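Local coordinates for 4-hydroxy-tetrahydrodipicolinate synthase (Thermotoga maritima, PDB 1O5K), which catalyses the condensation of pyruvate with aspartate-beta-semialdehyde to 4-hydroxy-tetrahydrodipicolinate, a step of lysine biosynthesis, at residues 19-24 / 221-226; 50-55 / 68-73; 59-64 / 280-285; 125-130 / 160-165; 135-140 / 166-171. All blocks are in the same frame, centred on the assembly; numbering follows the deposited sequence.

Contact 1: 19-24 / 221-226; sequences TAIVTP and VSNVAP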
# COMPACT_ATOMS: atom_id res chain seq x y z
N THR A 19 30.00 6.32 3.29
CA THR A 19 29.70 4.91 3.58
C THR A 19 29.08 4.72 4.94
O THR A 19 29.63 5.14 5.90
CB THR A 19 30.96 4.10 3.49
OG1 THR A 19 31.43 4.12 2.11
CG2 THR A 19 30.72 2.62 3.81
N ALA A 20 27.92 4.06 4.98
CA ALA A 20 27.29 3.69 6.25
C ALA A 20 27.94 2.37 6.61
O ALA A 20 27.53 1.30 6.19
CB ALA A 20 25.80 3.55 6.07
N ILE A 21 28.99 2.46 7.40
CA ILE A 21 29.93 1.34 7.56
C ILE A 21 29.37 0.36 8.60
O ILE A 21 28.72 0.77 9.56
CB ILE A 21 31.33 1.85 7.89
CG1 ILE A 21 32.36 0.72 7.71
CG2 ILE A 21 31.40 2.48 9.31
CD1 ILE A 21 33.80 1.16 7.68
N VAL A 22 29.53 -0.93 8.32
CA VAL A 22 29.19 -1.99 9.28
C VAL A 22 30.08 -1.94 10.54
O VAL A 22 31.14 -1.34 10.56
CB VAL A 22 29.28 -3.41 8.69
CG1 VAL A 22 28.39 -3.60 7.45
CG2 VAL A 22 30.72 -3.76 8.36
N THR A 23 29.55 -2.53 11.62
CA THR A 23 30.24 -2.73 12.85
C THR A 23 30.61 -4.23 12.92
O THR A 23 29.77 -5.04 13.24
CB THR A 23 29.33 -2.32 14.04
OG1 THR A 23 28.99 -0.92 13.93
CG2 THR A 23 30.11 -2.44 15.33
N PRO A 24 31.85 -4.61 12.60
CA PRO A 24 32.21 -6.01 12.69
C PRO A 24 32.29 -6.52 14.11
O PRO A 24 32.68 -5.79 15.03
CB PRO A 24 33.60 -6.07 12.04
CG PRO A 24 33.74 -4.75 11.33
CD PRO A 24 32.96 -3.79 12.10
N VAL A 221 25.97 -0.12 -0.19
CA VAL A 221 26.75 -0.78 -1.24
C VAL A 221 28.22 -0.41 -1.24
O VAL A 221 29.06 -1.24 -1.61
CB VAL A 221 26.15 -0.49 -2.69
CG1 VAL A 221 27.00 -1.16 -3.72
CG2 VAL A 221 24.71 -1.02 -2.85
N SER A 222 28.55 0.84 -0.92
CA SER A 222 29.92 1.22 -0.85
C SER A 222 30.77 0.46 0.17
O SER A 222 32.00 0.53 0.10
CB SER A 222 30.07 2.72 -0.57
OG SER A 222 29.48 3.10 0.67
N ASN A 223 30.16 -0.27 1.12
CA ASN A 223 30.95 -1.15 1.97
C ASN A 223 31.76 -2.15 1.15
O ASN A 223 32.90 -2.47 1.48
CB ASN A 223 30.06 -1.92 2.93
CG ASN A 223 29.68 -1.12 4.18
OD1 ASN A 223 30.42 -1.12 5.18
ND2 ASN A 223 28.49 -0.49 4.15
N VAL A 224 31.14 -2.66 0.08
CA VAL A 224 31.78 -3.66 -0.75
C VAL A 224 32.31 -3.12 -2.05
O VAL A 224 33.33 -3.61 -2.54
CB VAL A 224 30.88 -4.89 -1.02
CG1 VAL A 224 30.51 -5.58 0.32
CG2 VAL A 224 29.65 -4.52 -1.77
N ALA A 225 31.65 -2.09 -2.59
CA ALA A 225 32.03 -1.54 -3.88
C ALA A 225 32.20 -0.02 -3.82
O ALA A 225 31.49 0.72 -4.51
CB ALA A 225 30.93 -1.90 -4.87
N PRO A 226 33.13 0.47 -3.00
CA PRO A 226 33.31 1.89 -2.80
C PRO A 226 33.69 2.62 -4.08
O PRO A 226 33.15 3.68 -4.36
CB PRO A 226 34.42 1.98 -1.74
CG PRO A 226 35.15 0.69 -1.88
CD PRO A 226 34.07 -0.31 -2.16

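Contact 2: 50-55 / 68-73; sequences LIVLGT and EKLVSR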
# COMPACT_ATOMS: atom_id res chain seq x y z
N LEU A 50 32.46 8.94 6.28
CA LEU A 50 32.02 7.71 6.93
C LEU A 50 30.91 8.03 7.91
O LEU A 50 31.06 8.94 8.77
CB LEU A 50 33.13 6.97 7.66
CG LEU A 50 34.31 6.45 6.86
CD1 LEU A 50 35.36 5.97 7.80
CD2 LEU A 50 33.89 5.32 5.96
N ILE A 51 29.84 7.26 7.80
CA ILE A 51 28.73 7.27 8.73
C ILE A 51 28.87 6.02 9.59
O ILE A 51 28.76 4.88 9.10
CB ILE A 51 27.37 7.34 8.03
CG1 ILE A 51 27.11 8.77 7.49
CG2 ILE A 51 26.29 6.98 9.00
CD1 ILE A 51 28.00 9.16 6.32
N VAL A 52 29.15 6.25 10.86
CA VAL A 52 29.39 5.17 11.82
C VAL A 52 28.15 5.06 12.73
O VAL A 52 27.57 6.08 13.14
CB VAL A 52 30.64 5.53 12.66
CG1 VAL A 52 30.87 4.54 13.77
CG2 VAL A 52 31.90 5.55 11.76
N LEU A 53 27.76 3.83 13.09
CA LEU A 53 26.62 3.60 13.98
C LEU A 53 25.28 4.10 13.43
O LEU A 53 24.45 4.59 14.16
CB LEU A 53 26.89 4.15 15.39
CG LEU A 53 28.06 3.41 16.05
CD1 LEU A 53 28.61 4.26 17.18
CD2 LEU A 53 27.68 2.02 16.55
N GLY A 54 25.08 3.93 12.13
CA GLY A 54 23.75 4.01 11.53
C GLY A 54 23.18 2.60 11.67
O GLY A 54 23.76 1.72 12.35
N THR A 55 22.06 2.39 10.99
CA THR A 55 21.38 1.10 10.94
C THR A 55 22.29 0.03 10.43
O THR A 55 22.29 -1.10 10.92
CB THR A 55 20.14 1.16 9.96
OG1 THR A 55 19.69 2.52 9.78
CG2 THR A 55 18.98 0.55 10.63
N GLU A 68 31.78 4.46 22.03
CA GLU A 68 32.91 5.35 22.27
C GLU A 68 34.16 4.80 21.59
O GLU A 68 34.87 5.51 20.89
CB GLU A 68 33.15 5.57 23.77
CG GLU A 68 34.49 6.23 24.00
CD GLU A 68 34.69 6.74 25.40
OE1 GLU A 68 35.87 7.02 25.71
OE2 GLU A 68 33.69 6.87 26.14
N LYS A 69 34.40 3.50 21.75
CA LYS A 69 35.58 2.87 21.18
C LYS A 69 35.57 2.90 19.66
O LYS A 69 36.60 3.17 19.05
CB LYS A 69 35.67 1.41 21.63
CG LYS A 69 36.04 1.24 23.06
CD LYS A 69 36.02 -0.22 23.44
CE LYS A 69 36.64 -0.44 24.83
NZ LYS A 69 36.98 -1.89 25.03
N LEU A 70 34.42 2.64 19.07
CA LEU A 70 34.29 2.58 17.64
C LEU A 70 34.43 3.99 17.07
O LEU A 70 35.12 4.17 16.07
CB LEU A 70 32.93 1.97 17.27
CG LEU A 70 32.67 1.68 15.78
CD1 LEU A 70 33.57 0.57 15.27
CD2 LEU A 70 31.24 1.26 15.57
N VAL A 71 33.81 4.99 17.70
CA VAL A 71 33.87 6.35 17.16
C VAL A 71 35.32 6.83 17.24
O VAL A 71 35.87 7.39 16.26
CB VAL A 71 32.91 7.28 17.90
CG1 VAL A 71 33.24 8.80 17.59
CG2 VAL A 71 31.48 6.90 17.53
N SER A 72 35.93 6.68 18.41
CA SER A 72 37.30 7.16 18.62
C SER A 72 38.25 6.48 17.66
O SER A 72 39.13 7.15 17.07
CB SER A 72 37.73 6.91 20.06
OG SER A 72 36.94 7.74 20.91
N ARG A 73 38.09 5.17 17.47
CA ARG A 73 38.99 4.46 16.57
C ARG A 73 38.81 4.92 15.10
O ARG A 73 39.78 5.00 14.38
CB ARG A 73 38.82 2.95 16.67
CG ARG A 73 39.89 2.16 15.91
CD ARG A 73 41.33 2.52 16.40
NE ARG A 73 42.40 2.04 15.54
CZ ARG A 73 43.65 2.55 15.51
NH1 ARG A 73 43.99 3.59 16.26
NH2 ARG A 73 44.57 2.04 14.70

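Contact 3: 59-64 / 280-285; sequences SPTVNE and ELRLPL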
# COMPACT_ATOMS: atom_id res chain seq x y z
N SER A 59 23.49 -0.01 15.14
CA SER A 59 23.36 0.86 16.27
C SER A 59 22.45 0.39 17.40
O SER A 59 22.78 0.68 18.55
CB SER A 59 23.02 2.28 15.84
OG SER A 59 21.79 2.33 15.21
N PRO A 60 21.32 -0.31 17.15
CA PRO A 60 20.46 -0.75 18.23
C PRO A 60 21.13 -1.69 19.23
O PRO A 60 20.74 -1.71 20.39
CB PRO A 60 19.31 -1.49 17.50
CG PRO A 60 19.27 -0.84 16.24
CD PRO A 60 20.73 -0.65 15.84
N THR A 61 22.17 -2.42 18.80
CA THR A 61 22.77 -3.43 19.64
C THR A 61 24.22 -3.16 20.08
O THR A 61 24.86 -4.02 20.71
CB THR A 61 22.71 -4.80 18.96
OG1 THR A 61 23.35 -4.72 17.70
CG2 THR A 61 21.29 -5.22 18.69
N VAL A 62 24.72 -1.96 19.81
CA VAL A 62 26.06 -1.56 20.24
C VAL A 62 25.91 -0.67 21.46
O VAL A 62 25.23 0.34 21.42
CB VAL A 62 26.77 -0.83 19.12
CG1 VAL A 62 28.12 -0.33 19.58
CG2 VAL A 62 26.95 -1.78 17.92
N ASN A 63 26.58 -1.05 22.54
CA ASN A 63 26.38 -0.42 23.84
C ASN A 63 27.20 0.87 23.94
O ASN A 63 28.03 1.16 23.08
CB ASN A 63 26.59 -1.43 24.97
CG ASN A 63 28.05 -1.66 25.31
OD1 ASN A 63 28.90 -0.78 25.16
ND2 ASN A 63 28.34 -2.86 25.81
N GLU A 64 26.96 1.68 24.96
CA GLU A 64 27.60 3.00 24.97
C GLU A 64 29.12 2.95 25.00
O GLU A 64 29.77 3.76 24.34
CB GLU A 64 27.10 3.85 26.15
CG GLU A 64 25.63 4.26 26.04
CD GLU A 64 25.37 5.66 26.60
OE1 GLU A 64 25.99 6.04 27.64
OE2 GLU A 64 24.55 6.38 25.98
N GLU A 280 28.99 -12.22 11.57
CA GLU A 280 28.37 -12.27 12.91
C GLU A 280 27.53 -11.03 13.05
O GLU A 280 27.98 -9.93 12.67
CB GLU A 280 29.41 -12.26 14.02
CG GLU A 280 30.19 -13.52 14.23
CD GLU A 280 30.91 -13.51 15.56
OE1 GLU A 280 30.41 -12.90 16.55
OE2 GLU A 280 31.96 -14.12 15.61
N LEU A 281 26.34 -11.20 13.62
CA LEU A 281 25.44 -10.10 13.90
C LEU A 281 24.97 -10.27 15.33
O LEU A 281 25.16 -11.30 15.94
CB LEU A 281 24.22 -10.13 12.97
CG LEU A 281 24.62 -9.85 11.51
CD1 LEU A 281 24.70 -11.08 10.67
CD2 LEU A 281 23.76 -8.78 10.86
N ARG A 282 24.38 -9.23 15.89
CA ARG A 282 23.78 -9.40 17.21
C ARG A 282 22.23 -9.52 17.15
O ARG A 282 21.56 -8.79 16.36
CB ARG A 282 24.16 -8.22 18.06
CG ARG A 282 25.60 -8.26 18.47
CD ARG A 282 25.99 -7.11 19.34
NE ARG A 282 27.39 -7.19 19.75
CZ ARG A 282 28.02 -6.24 20.42
NH1 ARG A 282 27.39 -5.14 20.79
NH2 ARG A 282 29.28 -6.42 20.75
N LEU A 283 21.70 -10.36 18.02
CA LEU A 283 20.26 -10.59 18.09
C LEU A 283 19.59 -9.24 18.37
O LEU A 283 20.11 -8.43 19.16
CB LEU A 283 19.94 -11.64 19.19
CG LEU A 283 20.21 -13.10 18.84
CD1 LEU A 283 19.78 -13.92 19.99
CD2 LEU A 283 19.44 -13.49 17.57
N PRO A 284 18.44 -8.96 17.73
CA PRO A 284 17.63 -9.90 16.95
C PRO A 284 18.04 -10.16 15.47
O PRO A 284 17.29 -10.84 14.79
CB PRO A 284 16.25 -9.23 16.97
CG PRO A 284 16.60 -7.76 16.93
CD PRO A 284 17.78 -7.64 17.84
N LEU A 285 19.20 -9.68 15.03
CA LEU A 285 19.68 -9.99 13.70
C LEU A 285 20.43 -11.31 13.75
O LEU A 285 20.97 -11.69 14.79
CB LEU A 285 20.54 -8.89 13.10
CG LEU A 285 19.88 -7.52 12.98
CD1 LEU A 285 20.76 -6.56 12.23
CD2 LEU A 285 18.48 -7.61 12.33
O HOH W 1 22.14 -6.15 15.64

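Contact 4: 125-130 / 160-165; sequences GLYQHY and ARIAAD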
# COMPACT_ATOMS: atom_id res chain seq x y z
N GLY A 125 6.03 17.67 16.08
CA GLY A 125 6.89 16.94 17.00
C GLY A 125 8.27 16.74 16.42
O GLY A 125 9.28 16.92 17.11
N LEU A 126 8.33 16.35 15.14
CA LEU A 126 9.62 16.23 14.48
C LEU A 126 10.38 17.55 14.44
O LEU A 126 11.56 17.61 14.71
CB LEU A 126 9.45 15.72 13.05
CG LEU A 126 8.95 14.30 12.97
CD1 LEU A 126 8.58 13.94 11.52
CD2 LEU A 126 10.04 13.31 13.50
N TYR A 127 9.71 18.62 14.08
CA TYR A 127 10.33 19.93 14.11
C TYR A 127 10.86 20.24 15.50
O TYR A 127 12.03 20.65 15.62
CB TYR A 127 9.32 20.97 13.68
CG TYR A 127 9.84 22.37 13.72
CD1 TYR A 127 10.69 22.83 12.73
CD2 TYR A 127 9.48 23.22 14.71
CE1 TYR A 127 11.16 24.17 12.75
CE2 TYR A 127 9.95 24.55 14.77
CZ TYR A 127 10.80 25.01 13.78
OH TYR A 127 11.23 26.35 13.82
N GLN A 128 10.02 20.07 16.53
CA GLN A 128 10.44 20.37 17.90
C GLN A 128 11.63 19.52 18.38
O GLN A 128 12.48 20.03 19.11
CB GLN A 128 9.25 20.32 18.88
CG GLN A 128 8.26 21.44 18.67
CD GLN A 128 8.81 22.79 19.04
OE1 GLN A 128 9.78 22.89 19.78
NE2 GLN A 128 8.19 23.85 18.52
N HIS A 129 11.65 18.23 17.98
CA HIS A 129 12.74 17.30 18.28
C HIS A 129 14.07 17.83 17.74
O HIS A 129 15.01 17.98 18.50
CB HIS A 129 12.39 15.93 17.68
CG HIS A 129 13.44 14.88 17.81
ND1 HIS A 129 13.69 14.19 18.98
CD2 HIS A 129 14.25 14.34 16.87
CE1 HIS A 129 14.62 13.27 18.75
NE2 HIS A 129 14.98 13.35 17.48
N TYR A 130 14.12 18.14 16.44
CA TYR A 130 15.35 18.64 15.81
C TYR A 130 15.71 20.03 16.33
O TYR A 130 16.89 20.34 16.51
CB TYR A 130 15.20 18.62 14.30
CG TYR A 130 15.25 17.20 13.76
CD1 TYR A 130 16.45 16.47 13.77
CD2 TYR A 130 14.10 16.56 13.28
CE1 TYR A 130 16.45 15.15 13.37
CE2 TYR A 130 14.14 15.27 12.84
CZ TYR A 130 15.33 14.57 12.89
OH TYR A 130 15.36 13.24 12.44
N ALA A 160 11.88 21.30 4.81
CA ALA A 160 12.20 22.66 4.36
C ALA A 160 12.12 23.60 5.53
O ALA A 160 12.84 24.60 5.60
CB ALA A 160 11.24 23.14 3.26
N ARG A 161 11.18 23.35 6.43
CA ARG A 161 11.02 24.25 7.59
C ARG A 161 12.25 24.13 8.52
O ARG A 161 12.82 25.11 9.01
CB ARG A 161 9.75 23.83 8.30
CG ARG A 161 9.38 24.67 9.40
CD ARG A 161 8.10 24.18 10.06
NE ARG A 161 7.81 25.11 11.12
CZ ARG A 161 7.13 24.83 12.21
NH1 ARG A 161 6.60 23.62 12.37
NH2 ARG A 161 6.94 25.78 13.11
N ILE A 162 12.66 22.89 8.72
CA ILE A 162 13.91 22.59 9.43
C ILE A 162 15.15 23.24 8.80
O ILE A 162 15.94 23.89 9.49
CB ILE A 162 14.08 21.05 9.55
CG1 ILE A 162 13.05 20.49 10.56
CG2 ILE A 162 15.52 20.66 9.96
CD1 ILE A 162 12.89 19.02 10.46
N ALA A 163 15.33 23.05 7.48
CA ALA A 163 16.34 23.79 6.70
C ALA A 163 16.31 25.30 6.92
O ALA A 163 17.34 25.92 7.17
CB ALA A 163 16.16 23.50 5.21
N ALA A 164 15.12 25.89 6.81
CA ALA A 164 14.98 27.32 6.94
C ALA A 164 15.38 27.79 8.30
O ALA A 164 15.98 28.85 8.45
CB ALA A 164 13.54 27.74 6.68
N ASP A 165 14.99 27.02 9.34
CA ASP A 165 15.05 27.56 10.72
C ASP A 165 16.26 27.13 11.55
O ASP A 165 16.66 27.84 12.47
CB ASP A 165 13.78 27.18 11.52
CG ASP A 165 12.51 27.76 10.95
OD1 ASP A 165 12.57 28.63 10.05
OD2 ASP A 165 11.38 27.38 11.34

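Contact 5: 135-140 / 166-171; sequences ERTDLG and LKNVVG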
# COMPACT_ATOMS: atom_id res chain seq x y z
N GLU A 135 19.50 23.48 19.07
CA GLU A 135 19.75 24.65 19.94
C GLU A 135 20.77 24.31 21.02
O GLU A 135 21.21 25.19 21.75
CB GLU A 135 18.45 25.15 20.59
CG GLU A 135 17.42 25.64 19.59
CD GLU A 135 16.08 26.05 20.23
OE1 GLU A 135 15.69 25.48 21.31
OE2 GLU A 135 15.40 26.91 19.62
N ARG A 136 21.15 23.04 21.12
CA ARG A 136 21.96 22.56 22.22
C ARG A 136 23.26 21.87 21.82
O ARG A 136 23.91 21.27 22.66
CB ARG A 136 21.11 21.64 23.10
CG ARG A 136 20.14 22.41 23.93
CD ARG A 136 19.01 21.57 24.59
NE ARG A 136 18.08 22.45 25.31
CZ ARG A 136 17.12 23.20 24.76
NH1 ARG A 136 16.91 23.22 23.45
NH2 ARG A 136 16.35 23.94 25.53
N THR A 137 23.66 21.97 20.56
CA THR A 137 24.92 21.40 20.11
C THR A 137 25.50 22.33 19.09
O THR A 137 24.76 23.06 18.41
CB THR A 137 24.76 19.95 19.52
OG1 THR A 137 26.01 19.50 18.97
CG2 THR A 137 23.80 19.89 18.33
N ASP A 138 26.82 22.33 19.00
CA ASP A 138 27.52 23.01 17.92
C ASP A 138 27.77 22.17 16.67
O ASP A 138 28.21 22.70 15.64
CB ASP A 138 28.85 23.54 18.43
CG ASP A 138 28.68 24.76 19.29
OD1 ASP A 138 27.73 25.53 18.99
OD2 ASP A 138 29.42 25.04 20.28
N LEU A 139 27.49 20.88 16.77
CA LEU A 139 27.71 19.95 15.66
C LEU A 139 26.70 20.12 14.54
O LEU A 139 25.55 20.50 14.78
CB LEU A 139 27.61 18.51 16.11
CG LEU A 139 28.78 17.79 16.75
CD1 LEU A 139 28.40 16.33 16.95
CD2 LEU A 139 30.07 17.95 15.91
N GLY A 140 27.14 19.80 13.33
CA GLY A 140 26.25 19.65 12.19
C GLY A 140 25.39 18.39 12.32
O GLY A 140 25.89 17.32 12.68
N LEU A 166 16.82 25.96 11.30
CA LEU A 166 17.78 25.35 12.24
C LEU A 166 19.13 25.31 11.58
O LEU A 166 19.40 24.43 10.78
CB LEU A 166 17.28 23.97 12.65
CG LEU A 166 15.82 23.91 13.12
CD1 LEU A 166 15.47 22.44 13.43
CD2 LEU A 166 15.57 24.87 14.31
N LYS A 167 19.98 26.27 11.91
CA LYS A 167 21.19 26.53 11.09
C LYS A 167 22.21 25.41 11.14
O LYS A 167 22.96 25.17 10.19
CB LYS A 167 21.82 27.86 11.50
CG LYS A 167 20.93 29.10 11.25
CD LYS A 167 20.06 29.03 9.97
CE LYS A 167 19.03 30.16 9.96
NZ LYS A 167 18.40 30.27 8.62
N ASN A 168 22.17 24.73 12.27
CA ASN A 168 22.95 23.57 12.63
C ASN A 168 22.54 22.28 11.89
O ASN A 168 23.31 21.34 11.83
CB ASN A 168 22.60 23.34 14.12
CG ASN A 168 23.75 23.36 14.98
OD1 ASN A 168 24.57 24.31 14.94
ND2 ASN A 168 23.84 22.35 15.86
N VAL A 169 21.30 22.20 11.39
CA VAL A 169 20.86 21.05 10.62
C VAL A 169 21.32 21.35 9.18
O VAL A 169 20.86 22.31 8.53
CB VAL A 169 19.37 20.80 10.68
CG1 VAL A 169 19.02 19.56 9.88
CG2 VAL A 169 18.88 20.67 12.16
N VAL A 170 22.27 20.56 8.71
CA VAL A 170 23.01 20.88 7.49
C VAL A 170 22.53 20.06 6.30
O VAL A 170 22.82 20.37 5.15
CB VAL A 170 24.51 20.70 7.69
CG1 VAL A 170 25.00 21.59 8.82
CG2 VAL A 170 24.85 19.31 7.95
N GLY A 171 21.74 19.05 6.57
CA GLY A 171 21.24 18.20 5.48
C GLY A 171 20.29 17.11 5.88
O GLY A 171 19.90 17.00 7.05

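Contact 1: 19-24 / 221-226
N223 uses both ends of its amide on the backbone of 19-24. ND2 donates to A20 O at 2.9 Å in a nearly straight bond (N-H...O 166°), with the acceptor close to the amide plane of N223 but the donor well above the carbonyl plane of A20. On the other branch, OD1 accepts from V22 N at 3.3 Å, a longer bond. OD1 also lies 3.5 Å from I21 CA. Together the two bonds fix which way round the amide sits, and ND2 has a further acceptor in V220 O. In this TIM barrel, strand 16-20 runs beside strand 216-219 and closes the ring, so N223 carries the pairing past the strand ends, where 19-24 turns into loop and 221-226 leads into helix 226-237. One residue before A20, T19 meets S222 tip to tip: S222 OG, in the crowded position between its own backbone N and carbonyl carbon, donates to T19 OG1 at 2.6 Å, and T19 OG1 is also bonded to Q42 OE1 in helix 32-44. T19 CG2, anti to the backbone N, comes within 3.8 Å of N223 ND2. Helix 265-273 packs on V22 and N223.

Contact 2: 50-55 / 68-73
Four aliphatic side chains, V52 and L53 from the strand side and L70 and V71 from the helix, make this contact mainly through methyl groups. L70 sits in the middle. It leaves the helix toward the strand and, with CG anti to the backbone N (chi1 -174°), its CD2 meets both partners at once: V52 CG1 at 3.8 Å and, at the same separation, CD2 of L53. V52 has CG1 anti to its own backbone N, which presents that methyl to L70 in an oblique crossing; V71 CG2 is a looser neighbour of V52 CG1, 4.5 Å off. L53 has left-handed helical phi/psi (62°/39°), just past the end of strand 49-52, and V52 and its neighbour L53 both point toward the helix. From there L53, with CG beside its backbone N, forks over the helix: CD2 goes to L70, while CD1 reaches V71 CG2 at 3.9 Å, the two side chains crossing at about a right angle. This is the strand-to-helix half of the beta-alpha-beta unit 49-52, 64-78, 84-87, one of the repeating right-handed crossovers of the TIM barrel, with helix 64-78 on the outside. Y35 of helix 32-44 touches V52 and L70, while L106 of helix 93-106 lies against V71. Two residues past L53 the chain reaches T55, predicted to belong to the catalytic proton relay; T55 OG1 makes weak hydrogen bonds to Y144 OH and to Y118 OH of the second subunit.

Contact 3: 59-64 / 280-285
R282 runs its aliphatic chain alongside T61, the two side chains sliding past each other in opposite directions. R282 CB lies 3.6 Å from T61 OG1, and the chain stays extended from CG to NE, carrying the guanidinium past the T61 side chain to its carbonyl. There NH1 donates to T61 O at 2.8 Å, somewhat bent (N-H...O 149°), with the oxygen at the edge of the guanidinium and within 3° of its plane. NH2 is held separately, by G28 O and by a salt bridge to E66. The contact links a loop on the catalytic side of the TIM barrel, between strand 49-52 and helix 64-78, to the connection between helices 265-273 and 290-302 in the C-terminal helical part. A water bridges the T61 hydroxyl to the backbone carbonyl of R282: it hydrogen-bonds T61 OG1 at 2.8 Å and donates to R282 O, also at 2.8 Å. E58 O is a second partner of T61 OG1. T61 CG2, beside its backbone N, reaches L283 O at 3.5 Å. Next in the chain, the cis peptide bond before P284 turns the backbone, and N91 of the second subunit packs against both P284 and P60.

Contact 4: 125-130 / 160-165
Two helices of the outer layer of the TIM barrel, 123-134 and 156-165, meet here, the short segments running in much the same direction with a crossing angle of -30° and axes 10.4 Å apart at closest. Y127 carries the contact. Its CG is anti to the backbone N, so the ring reaches straight across to the other helix and is held on several sides. The guanidinium of R161 lies flat over one ring face, planes 5° apart, with CZ of R161 3.7 Å from the centroid of the Y127 ring: a cation-pi stack almost exactly over the centre. R161 gets there with CG anti to the backbone N and a chain extended from CG to NE. At the ring edge, I162 CG1 packs against Y127 CD1 at 4.0 Å. Beyond the ring, Y127 OH donates to D165 OD2 at 2.7 Å, using the anti lone pair of that oxygen, and the carboxylate stands nearly perpendicular to the ring. R161 and D165 are one helical turn apart, so the same side of helix 156-165 supplies the stacked cation and the acceptor. One turn along from Y127, Y130 takes the end of I162, with CD1 of I162 3.9 Å from Y130 CD2. In the next shell, E124 OE1 of helix 123-134 makes a salt bridge to R161 NH1, which would partly balance the charge resting on the ring. The Y130 ring has H129 CD2 above one face, and its OH hydrogen-bonds V113 O of strand 110-114.

Contact 5: 135-140 / 166-171
Where helices of the TIM barrel hand over to the next strands, the loop leading to strand 141-144 meets the turn that opens strand 169-171. The turn is a type I beta turn from L166 to V169, closed by V169 N to L166 O, and N168 within it does most of the work. Its chi1 of -123° is off the staggered positions, which brings ND2 between two carbonyls of the loop. ND2 donates to T137 O at 2.8 Å, a bent bond (132°) with the donor far above the carbonyl plane. L139 O is just as near, 2.7 Å from N168 ND2, but its angle is too poor for a hydrogen bond. The loop is shaped by an ST turn, in which T137 OG1 accepts from L139 N at 3.0 Å, while T137 CG2 touches N168 ND2. G140, a glycine, leaves room for V170 CG1, which rests 4.1 Å from G140 CA. The same CA makes a C-H...O contact to N168 O at 3.4 Å. Outward, S134 of helix 123-134 touches N168, helix 93-106 lies against T137 and L139, and strands 169-171 and 141-144 run parallel as neighbours in the barrel sheet.

In the fold
Four of the contacts lie within the TIM barrel, and contact 3 ties its C-terminal helical part to it. Contacts 1, 2 and 3 gather round the first two strands, 16-20 and 49-52, next to the predicted proton-relay and pyruvate residues T55 and T56; centre to centre, contact 2 is 12 Å from contact 1 and 13 Å from contact 3. Contacts 4 and 5, with centres 11 Å apart, lie about 29 and 26 Å from contact 1, on the opposite side of the chain's centre. Contact 1 joins the end of the first strand to the loop after the last, so contacts 2, 4 and 5 fall between its halves; contact 3 crosses contacts 1 and 2. Contacts 3 and 4 also touch the second subunit.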